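GH18 chiitnase (Pseudoalteromonas aurantia, PDB 6K7Z) probably hydrolyses internal glycosidic bonds of chitin as an endo-acting family 18 chitinase. Local coordinates at residues A85-S90 with A126-A131; V112-E117 with Q132-L137. One frame throughout, in Å; residues are numbered along the deposited sequence.

From the N terminus, helix 83-89 follows the third strand of a TIM barrel. Helix 93-106 leads on to the fourth strand, 111-115. A loop then runs to helix 130-144. Contact 1 closes the longer loop, with 35 residues between 85-90 and 126-131. Contact 2 closes a shorter one, with 14 residues between 112-117 and 132-137. The two cross, because their segments alternate along the chain. Contact 1 ties helix 83-89 to the loop before helix 130-144, near the surface. Contact 2 packs the first turns of that helix on strand 111-115 and the residues just after it. The contacts meet where OH of Tyr116 and OH of Tyr128 lie 2.6 Å apart, a probable hydrogen bond.

Contact 1: A85-S90 with A126-A131; sequences AYRSLS and AGYDGA
Tyr128 lays one face of its ring over the backbone at Tyr86 and Arg87. CA of Arg87 stands 4.0 Å from the centroid of the Tyr128 ring, a CH-pi contact over the face. Backbone N of Arg87 and C of Tyr86 sit above the same face, nearer the rim. At the far end, OH of Tyr128 presses on CB of Tyr86 at 3.0 Å, a tight fit. Outside the two segments, that hydroxyl is hydrogen-bonded to Asp118 OD2 and Tyr116 OH, which fix the end of the ring. The contact lies at the C-terminal end of the strands of a TIM barrel, the end from which the loop after strand 111-115 leaves. It joins helix 83-89, after the third barrel strand, to the loop between the fourth strand and its helix. Arg87 extends beside this loop at the surface, its side chain stretched from CG to NE. NE of Arg87 donates to O of Gly127 at 3.3 Å, with an N-H...O angle of 142°. The donor lies above the carbonyl plane of Gly127, a bent and fairly long bond. Ser90 meets the other end of the tyrosine. Its OG comes within 3.6 Å of CB of Tyr128, and its CB lies 3.7 Å from CD2 of Tyr128. OG of Ser90 also donates to O of Arg87, at 2.6 Å.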
# COMPACT_ATOMS: atom_id res chain seq x y z
N ALA A 85 9.35 -4.69 -16.66
CA ALA A 85 10.25 -4.92 -15.53
C ALA A 85 9.73 -6.05 -14.64
O ALA A 85 10.51 -6.92 -14.22
CB ALA A 85 10.42 -3.63 -14.72
N TYR A 86 8.42 -6.06 -14.37
CA TYR A 86 7.83 -7.14 -13.59
C TYR A 86 7.98 -8.48 -14.30
O TYR A 86 8.23 -9.51 -13.66
CB TYR A 86 6.34 -6.87 -13.35
CG TYR A 86 5.99 -5.82 -12.30
CD1 TYR A 86 6.32 -6.02 -10.96
CD2 TYR A 86 5.29 -4.68 -12.64
CE1 TYR A 86 5.98 -5.07 -9.99
CE2 TYR A 86 4.94 -3.73 -11.69
CZ TYR A 86 5.28 -3.94 -10.37
OH TYR A 86 4.94 -2.99 -9.42
N ARG A 87 7.83 -8.50 -15.62
CA ARG A 87 7.98 -9.75 -16.37
C ARG A 87 9.34 -10.37 -16.10
O ARG A 87 9.44 -11.58 -15.84
CB ARG A 87 7.80 -9.50 -17.86
CG ARG A 87 7.68 -10.77 -18.71
CD ARG A 87 7.63 -10.41 -20.18
NE ARG A 87 7.33 -11.56 -21.03
CZ ARG A 87 7.40 -11.53 -22.36
NH1 ARG A 87 7.76 -10.42 -22.98
NH2 ARG A 87 7.10 -12.62 -23.07
N SER A 88 10.40 -9.56 -16.15
CA SER A 88 11.73 -10.07 -15.85
C SER A 88 11.85 -10.51 -14.40
O SER A 88 12.41 -11.57 -14.11
CB SER A 88 12.78 -9.00 -16.16
OG SER A 88 12.75 -8.64 -17.53
N LEU A 89 11.33 -9.70 -13.47
CA LEU A 89 11.42 -10.04 -12.06
C LEU A 89 10.71 -11.34 -11.76
O LEU A 89 11.12 -12.08 -10.85
CB LEU A 89 10.82 -8.92 -11.21
CG LEU A 89 11.55 -7.59 -11.26
CD1 LEU A 89 10.71 -6.55 -10.55
CD2 LEU A 89 12.92 -7.70 -10.61
N SER A 90 9.63 -11.64 -12.49
CA SER A 90 8.84 -12.83 -12.22
C SER A 90 9.63 -14.10 -12.47
O SER A 90 9.23 -15.16 -11.97
CB SER A 90 7.58 -12.84 -13.09
OG SER A 90 7.92 -13.12 -14.45
N ALA A 126 0.28 -9.74 -20.36
CA ALA A 126 1.60 -9.23 -19.97
C ALA A 126 2.73 -10.23 -20.18
O ALA A 126 3.89 -9.89 -19.93
CB ALA A 126 1.58 -8.80 -18.50
N GLY A 127 2.44 -11.45 -20.60
CA GLY A 127 3.51 -12.41 -20.77
C GLY A 127 4.07 -12.97 -19.49
O GLY A 127 5.17 -13.52 -19.49
N TYR A 128 3.34 -12.85 -18.38
CA TYR A 128 3.71 -13.53 -17.15
C TYR A 128 2.49 -13.56 -16.25
O TYR A 128 1.59 -12.72 -16.38
CB TYR A 128 4.91 -12.86 -16.44
CG TYR A 128 4.56 -11.58 -15.70
CD1 TYR A 128 4.46 -10.37 -16.37
CD2 TYR A 128 4.33 -11.58 -14.32
CE1 TYR A 128 4.13 -9.18 -15.69
CE2 TYR A 128 4.00 -10.40 -13.63
CZ TYR A 128 3.91 -9.21 -14.33
OH TYR A 128 3.58 -8.05 -13.66
N ASP A 129 2.45 -14.54 -15.36
CA ASP A 129 1.32 -14.73 -14.45
C ASP A 129 1.51 -13.81 -13.25
O ASP A 129 2.37 -14.04 -12.40
CB ASP A 129 1.26 -16.20 -14.03
CG ASP A 129 -0.00 -16.55 -13.28
OD1 ASP A 129 -0.55 -15.68 -12.57
OD2 ASP A 129 -0.44 -17.71 -13.38
N GLY A 130 0.71 -12.75 -13.17
CA GLY A 130 0.89 -11.78 -12.10
C GLY A 130 0.51 -12.32 -10.73
O GLY A 130 1.15 -11.99 -9.72
N ALA A 131 -0.54 -13.14 -10.67
CA ALA A 131 -0.93 -13.73 -9.39
C ALA A 131 0.18 -14.63 -8.86
O ALA A 131 0.55 -14.53 -7.68
CB ALA A 131 -2.24 -14.50 -9.55

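Contact 2: V112-E117 with Q132-L137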
# COMPACT_ATOMS: atom_id res chain seq x y z
N VAL A 112 7.74 -4.00 4.09
CA VAL A 112 7.56 -3.64 2.69
C VAL A 112 6.08 -3.53 2.40
O VAL A 112 5.27 -4.36 2.85
CB VAL A 112 8.18 -4.68 1.73
CG1 VAL A 112 7.98 -4.25 0.28
CG2 VAL A 112 9.64 -4.86 2.01
N ASP A 113 5.72 -2.52 1.62
CA ASP A 113 4.42 -2.41 0.99
C ASP A 113 4.60 -2.71 -0.49
O ASP A 113 5.44 -2.10 -1.15
CB ASP A 113 3.86 -1.00 1.19
CG ASP A 113 2.52 -0.78 0.50
OD1 ASP A 113 1.52 -1.42 0.89
OD2 ASP A 113 2.47 0.06 -0.43
N ILE A 114 3.83 -3.65 -1.01
CA ILE A 114 3.95 -4.07 -2.40
C ILE A 114 2.85 -3.34 -3.15
O ILE A 114 1.69 -3.76 -3.15
CB ILE A 114 3.85 -5.59 -2.56
CG1 ILE A 114 5.07 -6.24 -1.89
CG2 ILE A 114 3.76 -5.97 -4.03
CD1 ILE A 114 4.91 -7.71 -1.67
N ASP A 115 3.21 -2.22 -3.77
CA ASP A 115 2.23 -1.39 -4.49
C ASP A 115 2.26 -1.80 -5.96
O ASP A 115 2.84 -1.14 -6.82
CB ASP A 115 2.55 0.08 -4.29
CG ASP A 115 1.49 1.00 -4.88
OD1 ASP A 115 0.51 0.51 -5.48
OD2 ASP A 115 1.63 2.24 -4.75
N TYR A 116 1.59 -2.91 -6.24
CA TYR A 116 1.61 -3.56 -7.54
C TYR A 116 0.37 -3.15 -8.34
O TYR A 116 -0.76 -3.37 -7.90
CB TYR A 116 1.65 -5.07 -7.35
CG TYR A 116 1.60 -5.90 -8.61
CD1 TYR A 116 2.77 -6.25 -9.26
CD2 TYR A 116 0.39 -6.36 -9.12
CE1 TYR A 116 2.74 -7.03 -10.40
CE2 TYR A 116 0.36 -7.15 -10.27
CZ TYR A 116 1.54 -7.49 -10.90
OH TYR A 116 1.54 -8.27 -12.04
N GLU A 117 0.59 -2.57 -9.53
CA GLU A 117 -0.50 -2.01 -10.34
C GLU A 117 -0.51 -2.56 -11.77
O GLU A 117 -1.14 -1.96 -12.65
CB GLU A 117 -0.41 -0.48 -10.34
CG GLU A 117 -0.10 0.12 -8.95
CD GLU A 117 -0.54 1.59 -8.81
OE1 GLU A 117 -0.84 2.22 -9.83
OE2 GLU A 117 -0.59 2.10 -7.67
N GLN A 132 0.73 -15.49 -9.71
CA GLN A 132 1.80 -16.36 -9.23
C GLN A 132 3.04 -15.56 -8.86
O GLN A 132 3.76 -15.94 -7.93
CB GLN A 132 2.12 -17.42 -10.28
CG GLN A 132 3.30 -18.32 -9.87
CD GLN A 132 3.02 -19.07 -8.57
OE1 GLN A 132 2.00 -19.76 -8.43
NE2 GLN A 132 3.93 -18.93 -7.59
N PHE A 133 3.29 -14.44 -9.55
CA PHE A 133 4.39 -13.56 -9.18
C PHE A 133 4.18 -13.02 -7.77
O PHE A 133 5.08 -13.09 -6.92
CB PHE A 133 4.50 -12.41 -10.18
CG PHE A 133 5.41 -11.30 -9.71
CD1 PHE A 133 6.77 -11.52 -9.55
CD2 PHE A 133 4.91 -10.04 -9.45
CE1 PHE A 133 7.61 -10.50 -9.14
CE2 PHE A 133 5.73 -9.00 -9.03
CZ PHE A 133 7.09 -9.23 -8.86
N LEU A 134 2.99 -12.48 -7.50
CA LEU A 134 2.72 -11.93 -6.18
C LEU A 134 2.72 -13.02 -5.12
O LEU A 134 3.18 -12.80 -4.00
CB LEU A 134 1.39 -11.19 -6.21
CG LEU A 134 1.46 -9.96 -7.11
CD1 LEU A 134 0.05 -9.42 -7.29
CD2 LEU A 134 2.35 -8.90 -6.49
N ILE A 135 2.20 -14.20 -5.45
CA ILE A 135 2.23 -15.31 -4.50
C ILE A 135 3.67 -15.69 -4.17
O ILE A 135 4.05 -15.79 -3.00
CB ILE A 135 1.46 -16.51 -5.08
CG1 ILE A 135 -0.04 -16.20 -5.03
CG2 ILE A 135 1.81 -17.81 -4.34
CD1 ILE A 135 -0.88 -17.12 -5.88
N SER A 136 4.50 -15.90 -5.19
CA SER A 136 5.89 -16.28 -4.95
C SER A 136 6.67 -15.17 -4.25
O SER A 136 7.44 -15.43 -3.32
CB SER A 136 6.57 -16.67 -6.26
OG SER A 136 7.95 -16.93 -6.04
N LEU A 137 6.51 -13.93 -4.71
CA LEU A 137 7.20 -12.82 -4.06
C LEU A 137 6.82 -12.72 -2.58
O LEU A 137 7.68 -12.54 -1.72
CB LEU A 137 6.91 -11.51 -4.78
CG LEU A 137 7.57 -10.28 -4.13
CD1 LEU A 137 9.09 -10.41 -4.13
CD2 LEU A 137 7.11 -8.98 -4.81
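The Tyr116 ring carries both methyls of Leu134 on one face. CD1 of Leu134 is 4.0 Å from the centroid of the Tyr116 ring, a CH-pi contact 28° off the ring normal. CD2 of Leu134 sits nearer the rim, 3.7 Å from CG of Tyr116. Phe133 meets the same tyrosine obliquely, the two ring planes at 42°. CE1 of Tyr116 lies at the edge of the Phe133 ring, 3.8 Å from its CD2. Outside the two segments, the Tyr86 ring meets Tyr116 edge-to-face. CG of Tyr116 is anti to the backbone N (chi1 177°), which carries it out toward helix 130-144. Two residues earlier, Ile114 turns both branches to the helix. Its CG2 slides past Leu134, 4.1 Å from CD2 of Leu134. CD1 of Ile114 meets CD2 of Leu137 tip to tip at 4.0 Å. The touching side chains are all buried and apolar, apart from OH of Tyr116, hydrogen-bonded to Tyr128 OH. Asp113, Asp115 and Glu117 match the DxDxE end of the GH18 signature, whose glutamate is the catalytic acid in the family; Glu117 is probably that residue here. Ile114 and Tyr116, which alternate with them, pack against helix 130-144. The unit is the beta-alpha-beta crossover of strand 111-115, helix 130-144 and strand 151-154. Helix 93-106 packs on Phe133 and Leu137, helix 169-177 on Leu134, and Ile152 and His154 of strand 151-154 on Ile114.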